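Local coordinates for folylpolyglutamate synthase protein FOLC (Mycobacterium tuberculosis, PDB 2VOS) that probably uses ATP to join L-glutamate to dihydropteroate, giving dihydrofolate, and then to lengthen the glutamate tail of tetrahydrofolates, at residues T76-M81 / V191-P196; A84-L89 / A307-F312; M158-F163 / N185-P190; A232-G235 / V241-V244. All coordinates share one frame; numbering follows the deposited sequence.

Interaction 1 (T76-M81 / V191-P196). With CO (cobalt (II) ion), chain E; ADP (adenosine-5'-diphosphate), chain B.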
loop_
_atom_site.group_PDB
_atom_site.type_symbol
_atom_site.label_atom_id
_atom_site.label_comp_id
_atom_site.label_asym_id
_atom_site.label_seq_id
_atom_site.Cartn_x
_atom_site.Cartn_y
_atom_site.Cartn_z
ATOM N N THR A 76 -0.551 -2.726 0.354
ATOM C CA THR A 76 0.720 -2.792 -0.401
ATOM C C THR A 76 1.766 -3.596 0.374
ATOM O O THR A 76 2.477 -4.434 -0.206
ATOM C CB THR A 76 1.255 -1.371 -0.765
ATOM O OG1 THR A 76 0.401 -0.879 -1.785
ATOM C CG2 THR A 76 2.684 -1.507 -1.387
ATOM N N SER A 77 1.895 -3.315 1.662
ATOM C CA SER A 77 2.893 -4.052 2.439
ATOM C C SER A 77 2.587 -5.573 2.440
ATOM O O SER A 77 3.493 -6.419 2.311
ATOM C CB SER A 77 2.891 -3.554 3.881
ATOM O OG SER A 77 3.495 -2.282 4.008
ATOM N N VAL A 78 1.305 -5.934 2.615
ATOM C CA VAL A 78 0.911 -7.359 2.586
ATOM C C VAL A 78 1.185 -7.936 1.206
ATOM O O VAL A 78 1.650 -9.092 1.085
ATOM C CB VAL A 78 -0.610 -7.580 2.977
ATOM C CG1 VAL A 78 -1.042 -9.088 2.665
ATOM C CG2 VAL A 78 -0.784 -7.285 4.496
ATOM N N ALA A 79 0.901 -7.174 0.139
ATOM C CA ALA A 79 1.120 -7.671 -1.233
ATOM C C ALA A 79 2.600 -8.014 -1.377
ATOM O O ALA A 79 2.954 -9.038 -1.932
ATOM C CB ALA A 79 0.748 -6.629 -2.270
ATOM N N ARG A 80 3.470 -7.112 -0.925
ATOM C CA ARG A 80 4.923 -7.362 -1.059
ATOM C C ARG A 80 5.449 -8.525 -0.201
ATOM O O ARG A 80 6.400 -9.191 -0.627
ATOM C CB ARG A 80 5.730 -6.126 -0.741
ATOM C CG ARG A 80 5.367 -4.961 -1.778
ATOM C CD ARG A 80 6.156 -3.686 -1.399
ATOM N NE ARG A 80 7.615 -3.805 -1.635
ATOM C CZ ARG A 80 8.240 -3.471 -2.772
ATOM N NH1 ARG A 80 7.576 -3.004 -3.828
ATOM N NH2 ARG A 80 9.555 -3.615 -2.872
HETATM N N MSE A 81 4.846 -8.748 0.973
HETATM C CA MSE A 81 5.144 -9.889 1.831
HETATM C C MSE A 81 4.708 -11.216 1.178
HETATM O O MSE A 81 5.488 -12.152 1.132
HETATM C CB MSE A 81 4.448 -9.749 3.178
HETATM C CG MSE A 81 5.199 -8.719 4.050
HETATM SE SE MSE A 81 4.007 -8.273 5.525
HETATM C CE MSE A 81 5.121 -7.045 6.487
ATOM N N VAL A 191 -7.767 -16.942 -3.398
ATOM C CA VAL A 191 -7.479 -16.434 -2.053
ATOM C C VAL A 191 -7.747 -14.920 -2.080
ATOM O O VAL A 191 -7.187 -14.194 -2.917
ATOM C CB VAL A 191 -6.022 -16.638 -1.614
ATOM C CG1 VAL A 191 -5.828 -16.014 -0.261
ATOM C CG2 VAL A 191 -5.691 -18.155 -1.523
ATOM N N ALA A 192 -8.622 -14.464 -1.200
ATOM C CA ALA A 192 -8.958 -13.046 -1.066
ATOM C C ALA A 192 -8.534 -12.597 0.331
ATOM O O ALA A 192 -8.860 -13.223 1.333
ATOM C CB ALA A 192 -10.479 -12.843 -1.253
ATOM N N VAL A 193 -7.812 -11.504 0.415
ATOM C CA VAL A 193 -7.250 -11.114 1.651
ATOM C C VAL A 193 -7.851 -9.795 2.000
ATOM O O VAL A 193 -7.895 -8.877 1.129
ATOM C CB VAL A 193 -5.741 -10.936 1.460
ATOM C CG1 VAL A 193 -5.041 -10.490 2.753
ATOM C CG2 VAL A 193 -5.107 -12.243 0.899
ATOM N N ILE A 194 -8.287 -9.648 3.255
ATOM C CA ILE A 194 -8.867 -8.352 3.696
ATOM C C ILE A 194 -8.054 -7.820 4.876
ATOM O O ILE A 194 -8.152 -8.319 5.982
ATOM C CB ILE A 194 -10.358 -8.469 4.151
ATOM C CG1 ILE A 194 -11.178 -9.303 3.152
ATOM C CG2 ILE A 194 -10.989 -6.997 4.360
ATOM C CD1 ILE A 194 -11.368 -8.678 1.745
ATOM N N THR A 195 -7.250 -6.802 4.635
ATOM C CA THR A 195 -6.498 -6.159 5.662
ATOM C C THR A 195 -7.386 -5.214 6.495
ATOM O O THR A 195 -8.563 -4.961 6.153
ATOM C CB THR A 195 -5.304 -5.388 5.029
ATOM O OG1 THR A 195 -5.752 -4.142 4.474
ATOM C CG2 THR A 195 -4.595 -6.180 3.922
ATOM N N PRO A 196 -6.828 -4.654 7.569
ATOM C CA PRO A 196 -7.685 -3.841 8.455
ATOM C C PRO A 196 -8.392 -2.729 7.738
ATOM O O PRO A 196 -7.791 -1.998 6.974
ATOM C CB PRO A 196 -6.704 -3.270 9.485
ATOM C CG PRO A 196 -5.621 -4.486 9.585
ATOM C CD PRO A 196 -5.443 -4.750 8.072
HETATM CO CO CO E . -1.370 0.384 -1.528
HETATM P PB ADP B . -2.210 0.435 1.585
HETATM O O1B ADP B . -1.622 -0.239 0.374
HETATM O O2B ADP B . -2.427 1.910 1.390
HETATM O O3B ADP B . -3.369 -0.257 2.236
HETATM P PA ADP B . 0.499 0.329 2.785
HETATM O O1A ADP B . 0.984 1.128 1.584
HETATM O O2A ADP B . 1.165 -0.929 3.317
HETATM O O3A ADP B . -1.137 0.261 2.795
HETATM O "O5'" ADP B . 0.703 1.385 4.003
HETATM C "C5'" ADP B . 0.362 2.778 3.950
HETATM C "C4'" ADP B . 0.673 3.335 5.357
HETATM O "O4'" ADP B . -0.230 2.718 6.316
HETATM C "C3'" ADP B . 2.039 2.932 5.908
HETATM O "O3'" ADP B . 2.983 3.970 5.738
HETATM C "C2'" ADP B . 1.919 2.756 7.396
HETATM O "O2'" ADP B . 1.895 4.104 7.979
HETATM C "C1'" ADP B . 0.474 2.351 7.528
HETATM N N9 ADP B . 0.196 0.892 7.663
HETATM C C8 ADP B . 0.562 -0.178 6.881
HETATM N N7 ADP B . 0.008 -1.324 7.378
HETATM C C5 ADP B . -0.804 -0.955 8.412
HETATM C C6 ADP B . -1.708 -1.630 9.351
HETATM N N6 ADP B . -1.886 -2.967 9.298
HETATM N N1 ADP B . -2.288 -0.862 10.280
HETATM C C2 ADP B . -2.114 0.476 10.438
HETATM N N3 ADP B . -1.321 1.188 9.595
HETATM C C4 ADP B . -0.659 0.496 8.610
HETATM O O HOH W 1 -3.129 1.639 -1.541
HETATM O O HOH W 2 -0.182 1.972 -0.825
#
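V78 spreads its two methyls over V193 and T195, alternate residues that face the helix; valine suits this inner face because it gives branched bulk against the strand. V78 CG2 meets T195 CG2 at 4.0 Å and V78 CG1 meets V193 CG1 at a looser 4.2 Å. V78 and T195 run past each other in opposite directions, their CG2 methyls in contact. T195 is split in its use: CG2 serves the apolar contact, while OG1, held between backbone N and carbonyl carbon (chi1 79°), hydrogen-bonds to N73 O. Threonine suits a place where the apolar core gives way to a polar loop.

The last two residues of the phosphate-binding P-loop motif GxxGKT, K75 and T76, are already the first turn of the helix, which is packed against strand 191-194 in the parallel part of the central sheet of this P-loop NTPase domain. That first turn holds ADP. T76 N donates to ADP O1B at 2.7 Å. T76 OG1 is turned beside that same N (chi1 -72°) and binds cobalt at 2.2 Å, so one small hydroxyl residue grips both the phosphate and the metal next to it. ADP O1B joins the same cobalt at 2.0 Å; two waters, E174 OE2 and S98 O complete six ligands. S335 and Q298 hydrogen-bond to S77 OG, fixing the hydroxyl from the protein side. S77 closes a double grip on one oxygen, for both its OG and its N donate to ADP O2A, S77 OG at 2.8 Å and S77 N at 3.0 Å.

Interaction 2 (A84-L89 / A307-F312)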
loop_
_atom_site.group_PDB
_atom_site.type_symbol
_atom_site.label_atom_id
_atom_site.label_comp_id
_atom_site.label_asym_id
_atom_site.label_seq_id
_atom_site.Cartn_x
_atom_site.Cartn_y
_atom_site.Cartn_z
ATOM N N ALA A 84 7.180 -11.881 -1.551
ATOM C CA ALA A 84 8.418 -12.397 -0.981
ATOM C C ALA A 84 8.311 -13.889 -0.566
ATOM O O ALA A 84 9.239 -14.678 -0.824
ATOM C CB ALA A 84 8.843 -11.542 0.251
ATOM N N LEU A 85 7.229 -14.246 0.140
ATOM C CA LEU A 85 7.016 -15.632 0.592
ATOM C C LEU A 85 6.857 -16.596 -0.611
ATOM O O LEU A 85 7.483 -17.659 -0.657
ATOM C CB LEU A 85 5.769 -15.705 1.486
ATOM C CG LEU A 85 5.885 -15.043 2.867
ATOM C CD1 LEU A 85 4.466 -14.958 3.483
ATOM C CD2 LEU A 85 6.791 -15.868 3.837
ATOM N N VAL A 86 6.053 -16.234 -1.615
ATOM C CA VAL A 86 5.853 -17.114 -2.757
ATOM C C VAL A 86 7.175 -17.278 -3.544
ATOM O O VAL A 86 7.541 -18.410 -4.049
ATOM C CB VAL A 86 4.715 -16.589 -3.658
ATOM C CG1 VAL A 86 4.672 -17.354 -5.007
ATOM C CG2 VAL A 86 3.403 -16.625 -2.888
ATOM N N THR A 87 7.939 -16.203 -3.623
ATOM C CA THR A 87 9.241 -16.236 -4.295
ATOM C C THR A 87 10.268 -17.128 -3.525
ATOM O O THR A 87 11.074 -17.835 -4.132
ATOM C CB THR A 87 9.799 -14.755 -4.430
ATOM O OG1 THR A 87 8.914 -13.999 -5.316
ATOM C CG2 THR A 87 11.217 -14.771 -4.998
ATOM N N ALA A 88 10.267 -17.027 -2.206
ATOM C CA ALA A 88 11.096 -17.882 -1.304
ATOM C C ALA A 88 10.703 -19.374 -1.457
ATOM O O ALA A 88 11.528 -20.281 -1.184
ATOM C CB ALA A 88 10.891 -17.467 0.178
ATOM N N LEU A 89 9.462 -19.629 -1.882
ATOM C CA LEU A 89 8.980 -20.983 -2.163
ATOM C C LEU A 89 9.242 -21.305 -3.644
ATOM O O LEU A 89 8.788 -22.343 -4.168
ATOM C CB LEU A 89 7.480 -21.045 -1.896
ATOM C CG LEU A 89 7.223 -20.949 -0.403
ATOM C CD1 LEU A 89 5.727 -20.675 -0.144
ATOM C CD2 LEU A 89 7.717 -22.324 0.196
ATOM N N ALA A 307 -0.608 -16.448 6.434
ATOM C CA ALA A 307 -1.851 -17.213 6.342
ATOM C C ALA A 307 -2.368 -17.226 4.891
ATOM O O ALA A 307 -2.781 -18.278 4.382
ATOM C CB ALA A 307 -2.907 -16.624 7.307
ATOM N N SER A 308 -2.237 -16.119 4.168
ATOM C CA SER A 308 -2.683 -16.069 2.769
ATOM C C SER A 308 -1.867 -17.020 1.866
ATOM O O SER A 308 -2.406 -17.667 0.964
ATOM C CB SER A 308 -2.545 -14.638 2.217
ATOM O OG SER A 308 -3.325 -13.746 3.003
ATOM N N VAL A 309 -0.560 -17.065 2.091
ATOM C CA VAL A 309 0.316 -17.912 1.270
ATOM C C VAL A 309 0.080 -19.392 1.648
ATOM O O VAL A 309 0.048 -20.273 0.762
ATOM C CB VAL A 309 1.769 -17.514 1.401
ATOM C CG1 VAL A 309 2.654 -18.589 0.759
ATOM C CG2 VAL A 309 1.968 -16.165 0.690
ATOM N N GLU A 310 -0.146 -19.644 2.945
ATOM C CA GLU A 310 -0.489 -20.988 3.435
ATOM C C GLU A 310 -1.773 -21.433 2.769
ATOM O O GLU A 310 -1.858 -22.575 2.265
ATOM C CB GLU A 310 -0.674 -20.984 4.948
ATOM C CG GLU A 310 0.650 -20.941 5.690
ATOM C CD GLU A 310 0.415 -20.985 7.169
ATOM O OE1 GLU A 310 -0.302 -20.092 7.668
ATOM O OE2 GLU A 310 0.831 -21.974 7.826
ATOM N N ALA A 311 -2.774 -20.560 2.774
ATOM C CA ALA A 311 -4.090 -20.877 2.180
ATOM C C ALA A 311 -3.936 -21.193 0.696
ATOM O O ALA A 311 -4.455 -22.205 0.217
ATOM C CB ALA A 311 -5.046 -19.721 2.325
ATOM N N PHE A 312 -3.189 -20.352 -0.016
ATOM C CA PHE A 312 -2.937 -20.538 -1.432
ATOM C C PHE A 312 -2.349 -21.914 -1.740
ATOM O O PHE A 312 -2.754 -22.557 -2.695
ATOM C CB PHE A 312 -1.990 -19.457 -1.969
ATOM C CG PHE A 312 -1.732 -19.588 -3.416
ATOM C CD1 PHE A 312 -2.653 -19.120 -4.354
ATOM C CD2 PHE A 312 -0.601 -20.223 -3.860
ATOM C CE1 PHE A 312 -2.409 -19.285 -5.727
ATOM C CE2 PHE A 312 -0.342 -20.378 -5.225
ATOM C CZ PHE A 312 -1.246 -19.920 -6.161
#
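V309 is the bump of this contact, pushed from helix 296-312 into a hollow formed by L85, V86 and L89. It packs two helices of the P-loop NTPase domain side by side: 84-89 holds the last turn of helix 75-88, which follows the P-loop, and the residue after it, and V86 and F312 from the two partners both rest on V170 of the central sheet.

The hollow has three walls, one from each of the residues at the first, second and fifth positions of L85-L89. V309 divides its methyls among them. V309 CG2, beside the backbone N, settles between L85 and V86, touching L85 CB at 3.9 Å and V86 CG2 also at 3.9 Å. Both of these neighbours cross V309 obliquely, and L85 adds its CD1 at the same CG2. A valine suits this site because its fork, starting at CB, fills a shallow hollow without a long reach; the helices can therefore come close, with V86 CA and V309 CA 6.9 Å apart.

Behind V309, E310 points away from the partner helix, and its carboxylate is held by the backbone N atoms of L282 and G283 and by Y286 OH. The far wall is L89, the first residue to leave the helical conformation. Its longer leucine chain spans the wider gap there, and it meets V309 tip to tip, L89 CD1 against V309 CG1 at 3.8 Å.

Interaction 3 (M158-F163 / N185-P190)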
loop_
_atom_site.group_PDB
_atom_site.type_symbol
_atom_site.label_atom_id
_atom_site.label_comp_id
_atom_site.label_asym_id
_atom_site.label_seq_id
_atom_site.Cartn_x
_atom_site.Cartn_y
_atom_site.Cartn_z
HETATM N N MSE A 158 -2.682 -3.702 -18.330
HETATM C CA MSE A 158 -1.252 -3.892 -18.541
HETATM C C MSE A 158 -0.642 -4.913 -17.591
HETATM O O MSE A 158 0.156 -5.771 -18.014
HETATM C CB MSE A 158 -0.509 -2.539 -18.424
HETATM C CG MSE A 158 -0.783 -1.600 -19.597
HETATM SE SE MSE A 158 -0.065 0.185 -19.148
HETATM C CE MSE A 158 1.802 -0.235 -18.886
ATOM N N ALA A 159 -0.963 -4.831 -16.291
ATOM C CA ALA A 159 -0.365 -5.771 -15.334
ATOM C C ALA A 159 -0.781 -7.215 -15.755
ATOM O O ALA A 159 0.068 -8.177 -15.806
ATOM C CB ALA A 159 -0.844 -5.448 -13.907
ATOM N N PHE A 160 -2.075 -7.398 -16.012
ATOM C CA PHE A 160 -2.588 -8.732 -16.323
ATOM C C PHE A 160 -1.972 -9.288 -17.603
ATOM O O PHE A 160 -1.702 -10.493 -17.664
ATOM C CB PHE A 160 -4.137 -8.761 -16.453
ATOM C CG PHE A 160 -4.874 -8.516 -15.152
ATOM C CD1 PHE A 160 -4.342 -8.974 -13.942
ATOM C CD2 PHE A 160 -6.096 -7.857 -15.131
ATOM C CE1 PHE A 160 -4.980 -8.759 -12.727
ATOM C CE2 PHE A 160 -6.798 -7.679 -13.880
ATOM C CZ PHE A 160 -6.220 -8.123 -12.688
ATOM N N ALA A 161 -1.813 -8.433 -18.622
ATOM C CA ALA A 161 -1.157 -8.848 -19.910
ATOM C C ALA A 161 0.303 -9.215 -19.626
ATOM O O ALA A 161 0.847 -10.221 -20.114
ATOM C CB ALA A 161 -1.218 -7.678 -20.904
ATOM N N ALA A 162 0.973 -8.373 -18.848
ATOM C CA ALA A 162 2.391 -8.596 -18.597
ATOM C C ALA A 162 2.548 -9.910 -17.813
ATOM O O ALA A 162 3.551 -10.644 -17.989
ATOM C CB ALA A 162 2.957 -7.428 -17.766
ATOM N N PHE A 163 1.605 -10.225 -16.921
ATOM C CA PHE A 163 1.764 -11.453 -16.137
ATOM C C PHE A 163 1.652 -12.669 -17.062
ATOM O O PHE A 163 2.310 -13.689 -16.823
ATOM C CB PHE A 163 0.709 -11.573 -15.006
ATOM C CG PHE A 163 0.819 -10.476 -13.955
ATOM C CD1 PHE A 163 2.018 -9.758 -13.803
ATOM C CD2 PHE A 163 -0.279 -10.165 -13.136
ATOM C CE1 PHE A 163 2.105 -8.759 -12.814
ATOM C CE2 PHE A 163 -0.205 -9.184 -12.140
ATOM C CZ PHE A 163 0.975 -8.472 -11.989
ATOM N N ASN A 185 -11.173 -6.522 -10.188
ATOM C CA ASN A 185 -12.117 -7.539 -9.707
ATOM C C ASN A 185 -12.691 -8.393 -10.864
ATOM O O ASN A 185 -13.877 -8.620 -10.939
ATOM C CB ASN A 185 -13.223 -6.902 -8.872
ATOM C CG ASN A 185 -13.954 -7.919 -8.002
ATOM O OD1 ASN A 185 -13.362 -8.922 -7.598
ATOM N ND2 ASN A 185 -15.222 -7.661 -7.701
ATOM N N VAL A 186 -11.832 -8.882 -11.741
ATOM C CA VAL A 186 -12.233 -9.710 -12.851
ATOM C C VAL A 186 -11.407 -10.999 -12.813
ATOM O O VAL A 186 -11.224 -11.641 -13.856
ATOM C CB VAL A 186 -11.938 -8.980 -14.228
ATOM C CG1 VAL A 186 -12.952 -7.916 -14.440
ATOM C CG2 VAL A 186 -10.514 -8.353 -14.241
ATOM N N ILE A 187 -10.886 -11.364 -11.627
ATOM C CA ILE A 187 -9.980 -12.497 -11.513
ATOM C C ILE A 187 -10.475 -13.736 -10.735
ATOM O O ILE A 187 -9.832 -14.839 -10.868
ATOM C CB ILE A 187 -8.639 -12.085 -10.939
ATOM C CG1 ILE A 187 -8.804 -11.288 -9.633
ATOM C CG2 ILE A 187 -7.930 -11.264 -11.976
ATOM C CD1 ILE A 187 -7.410 -10.888 -8.983
ATOM N N ASN A 188 -11.571 -13.586 -9.950
ATOM C CA ASN A 188 -12.158 -14.720 -9.255
ATOM C C ASN A 188 -11.060 -15.382 -8.404
ATOM O O ASN A 188 -10.885 -16.577 -8.459
ATOM C CB ASN A 188 -12.723 -15.695 -10.302
ATOM C CG ASN A 188 -13.609 -16.782 -9.708
ATOM O OD1 ASN A 188 -14.218 -16.614 -8.648
ATOM N ND2 ASN A 188 -13.703 -17.904 -10.410
ATOM N N ALA A 189 -10.332 -14.608 -7.600
ATOM C CA ALA A 189 -9.153 -15.123 -6.943
ATOM C C ALA A 189 -9.469 -16.275 -5.984
ATOM O O ALA A 189 -10.450 -16.203 -5.213
ATOM C CB ALA A 189 -8.442 -14.022 -6.229
ATOM N N PRO A 190 -8.618 -17.325 -6.000
ATOM C CA PRO A 190 -8.858 -18.435 -5.034
ATOM C C PRO A 190 -8.523 -18.021 -3.566
ATOM O O PRO A 190 -8.933 -18.703 -2.609
ATOM C CB PRO A 190 -7.920 -19.539 -5.519
ATOM C CG PRO A 190 -6.833 -18.803 -6.351
ATOM C CD PRO A 190 -7.506 -17.605 -6.947
#
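F160 reaches across from helix 151-165 to touch V186 and I187 of the loop that leads into strand 191-194. Its CB points toward that loop, and the ring is carried beside its backbone N, anti to the carbonyl carbon (chi1 -68°). CB, CG and the two CD atoms stay more than 4.2 Å from the loop side chains; contact begins at CE1 and CE2. There the two sides of the ring have different partners. F160 CE2 lies 3.8 Å from V186 CG2, whereas F160 CE1 is 3.9 Å from I187 CG2. F160 CZ, at the very end, makes the tightest approach, 3.6 Å to that same I187 CG2. Both methyls come at a slant to the ring. As a whole, the I187 side chain crosses F160 at about a right angle.

The loop offers its methyls in two ways. V186 presents CG2 to the ring; I187 places CG1 between its backbone N and carbonyl carbon (chi1 51°), which turns CG2 to F160. Phenylalanine suits the helix site because its length bridges backbones whose nearest CA atoms, F160 CA and I187 CA, are 9.6 Å apart, and beta-branched residues offer methyls close to a loop backbone. Q61 touches both F160 and I187, and its NE2 hydrogen-bonds to V186 O. I187 also leans on S66 and H68 of strand 66-70, the neighbour of 191-194 in the sheet. This is plain apolar packing between a flanking helix and the loop before strand 191-194 in the three-layered alpha/beta P-loop NTPase fold of the Mur ligase middle domain.

Interaction 4 (A232-G235 / V241-V244)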
loop_
_atom_site.group_PDB
_atom_site.type_symbol
_atom_site.label_atom_id
_atom_site.label_comp_id
_atom_site.label_asym_id
_atom_site.label_seq_id
_atom_site.Cartn_x
_atom_site.Cartn_y
_atom_site.Cartn_z
ATOM N N ALA A 232 -11.183 -16.722 2.217
ATOM C CA ALA A 232 -11.061 -15.342 2.645
ATOM C C ALA A 232 -10.176 -15.329 3.896
ATOM O O ALA A 232 -10.458 -16.011 4.907
ATOM C CB ALA A 232 -12.449 -14.743 2.994
ATOM N N VAL A 233 -9.098 -14.579 3.825
ATOM C CA VAL A 233 -8.161 -14.474 4.936
ATOM C C VAL A 233 -8.238 -13.052 5.498
ATOM O O VAL A 233 -7.940 -12.098 4.810
ATOM C CB VAL A 233 -6.718 -14.743 4.463
ATOM C CG1 VAL A 233 -5.780 -14.837 5.663
ATOM C CG2 VAL A 233 -6.684 -16.065 3.680
ATOM N N ILE A 234 -8.632 -12.919 6.751
ATOM C CA ILE A 234 -9.042 -11.632 7.223
ATOM C C ILE A 234 -8.187 -11.153 8.393
ATOM O O ILE A 234 -8.004 -11.880 9.389
ATOM C CB ILE A 234 -10.513 -11.730 7.670
ATOM C CG1 ILE A 234 -11.368 -12.125 6.467
ATOM C CG2 ILE A 234 -10.990 -10.364 8.098
ATOM C CD1 ILE A 234 -12.872 -12.421 6.840
ATOM N N GLY A 235 -7.656 -9.939 8.282
ATOM C CA GLY A 235 -6.879 -9.364 9.370
ATOM C C GLY A 235 -7.803 -8.876 10.500
ATOM O O GLY A 235 -9.020 -9.114 10.479
ATOM N N VAL A 241 -17.521 -4.499 10.994
ATOM C CA VAL A 241 -16.810 -4.897 9.787
ATOM C C VAL A 241 -16.747 -6.413 9.690
ATOM O O VAL A 241 -17.194 -6.981 8.685
ATOM C CB VAL A 241 -15.411 -4.260 9.722
ATOM C CG1 VAL A 241 -14.550 -4.863 8.623
ATOM C CG2 VAL A 241 -15.571 -2.728 9.501
HETATM N N MSE A 242 -16.264 -7.088 10.739
HETATM C CA MSE A 242 -16.199 -8.554 10.683
HETATM C C MSE A 242 -17.560 -9.192 10.297
HETATM O O MSE A 242 -17.644 -10.047 9.413
HETATM C CB MSE A 242 -15.668 -9.127 12.008
HETATM C CG MSE A 242 -15.475 -10.650 11.994
HETATM SE SE MSE A 242 -14.120 -11.133 10.595
HETATM C CE MSE A 242 -12.564 -10.497 11.582
ATOM N N GLU A 243 -18.643 -8.751 10.939
ATOM C CA GLU A 243 -19.968 -9.267 10.625
ATOM C C GLU A 243 -20.249 -9.215 9.126
ATOM O O GLU A 243 -20.655 -10.223 8.494
ATOM C CB GLU A 243 -21.009 -8.488 11.394
ATOM N N VAL A 244 -19.982 -8.059 8.528
ATOM C CA VAL A 244 -20.202 -7.903 7.096
ATOM C C VAL A 244 -19.301 -8.820 6.264
ATOM O O VAL A 244 -19.744 -9.431 5.272
ATOM C CB VAL A 244 -20.001 -6.418 6.623
ATOM C CG1 VAL A 244 -19.881 -6.361 5.102
ATOM C CG2 VAL A 244 -21.130 -5.548 7.111
#
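M242, modelled as selenomethionine, folds its side chain from helix 239-251 onto I234, the last residue of strand 231-234, and G235 just after it. The strand, this helix and strand 255-258 form a beta-alpha-beta unit of the parallel part of the central sheet, and the contact closes its first corner, where the chain leaves the strand and turns into the helix.

M242 gives the largest share of the buried surface. Its CB does not aim at the strand; the reach comes from the bends farther along, at chi2 (62°) and chi3 (74°), which bring SE and CE round to I234. Methionine's long, unbranched side chain suits this position, for its flexible chain can bend back over the strand, as it does here. M242 SE lies 4.1 Å from I234 CG2, and the two side chains cross at a slant.

I234 is next in buried area. Its CB points to the helix, and the branch there divides the work: I234 CG2, anti to the backbone N, takes the end of M242, with M242 CE at 3.8 Å, while the longer arm carries I234 CD1 to within 4.2 Å of M242 SE. I234 also touches L245, about one turn on along the same helix. Isoleucine suits the place, since beta-branched residues are at home in strands. G235 takes part through its backbone alone, and its carbonyl oxygen, G235 O, stands 4.0 Å from M242 CE.

Overall arrangement
From the N terminus, helix 75-88 opens two contacts: 76-81 starts interaction 1 and 84-89 starts interaction 2. Interaction 3 then opens at 158-163 and closes at 185-190, wholly within the spans of both. At once 191-196 closes interaction 1. Interaction 4 follows as a short loop, 232-235 to 241-244, before 307-312 closes interaction 2; interactions 1 and 2 therefore cross, and interaction 4 falls within the second. Strands 191-194 and 231-234 are sheet neighbours, joining interactions 1 and 4, while V233 and V193 meet S308 of interaction 2. Together the four tie the P-loop helix and the surrounding helices to one central sheet.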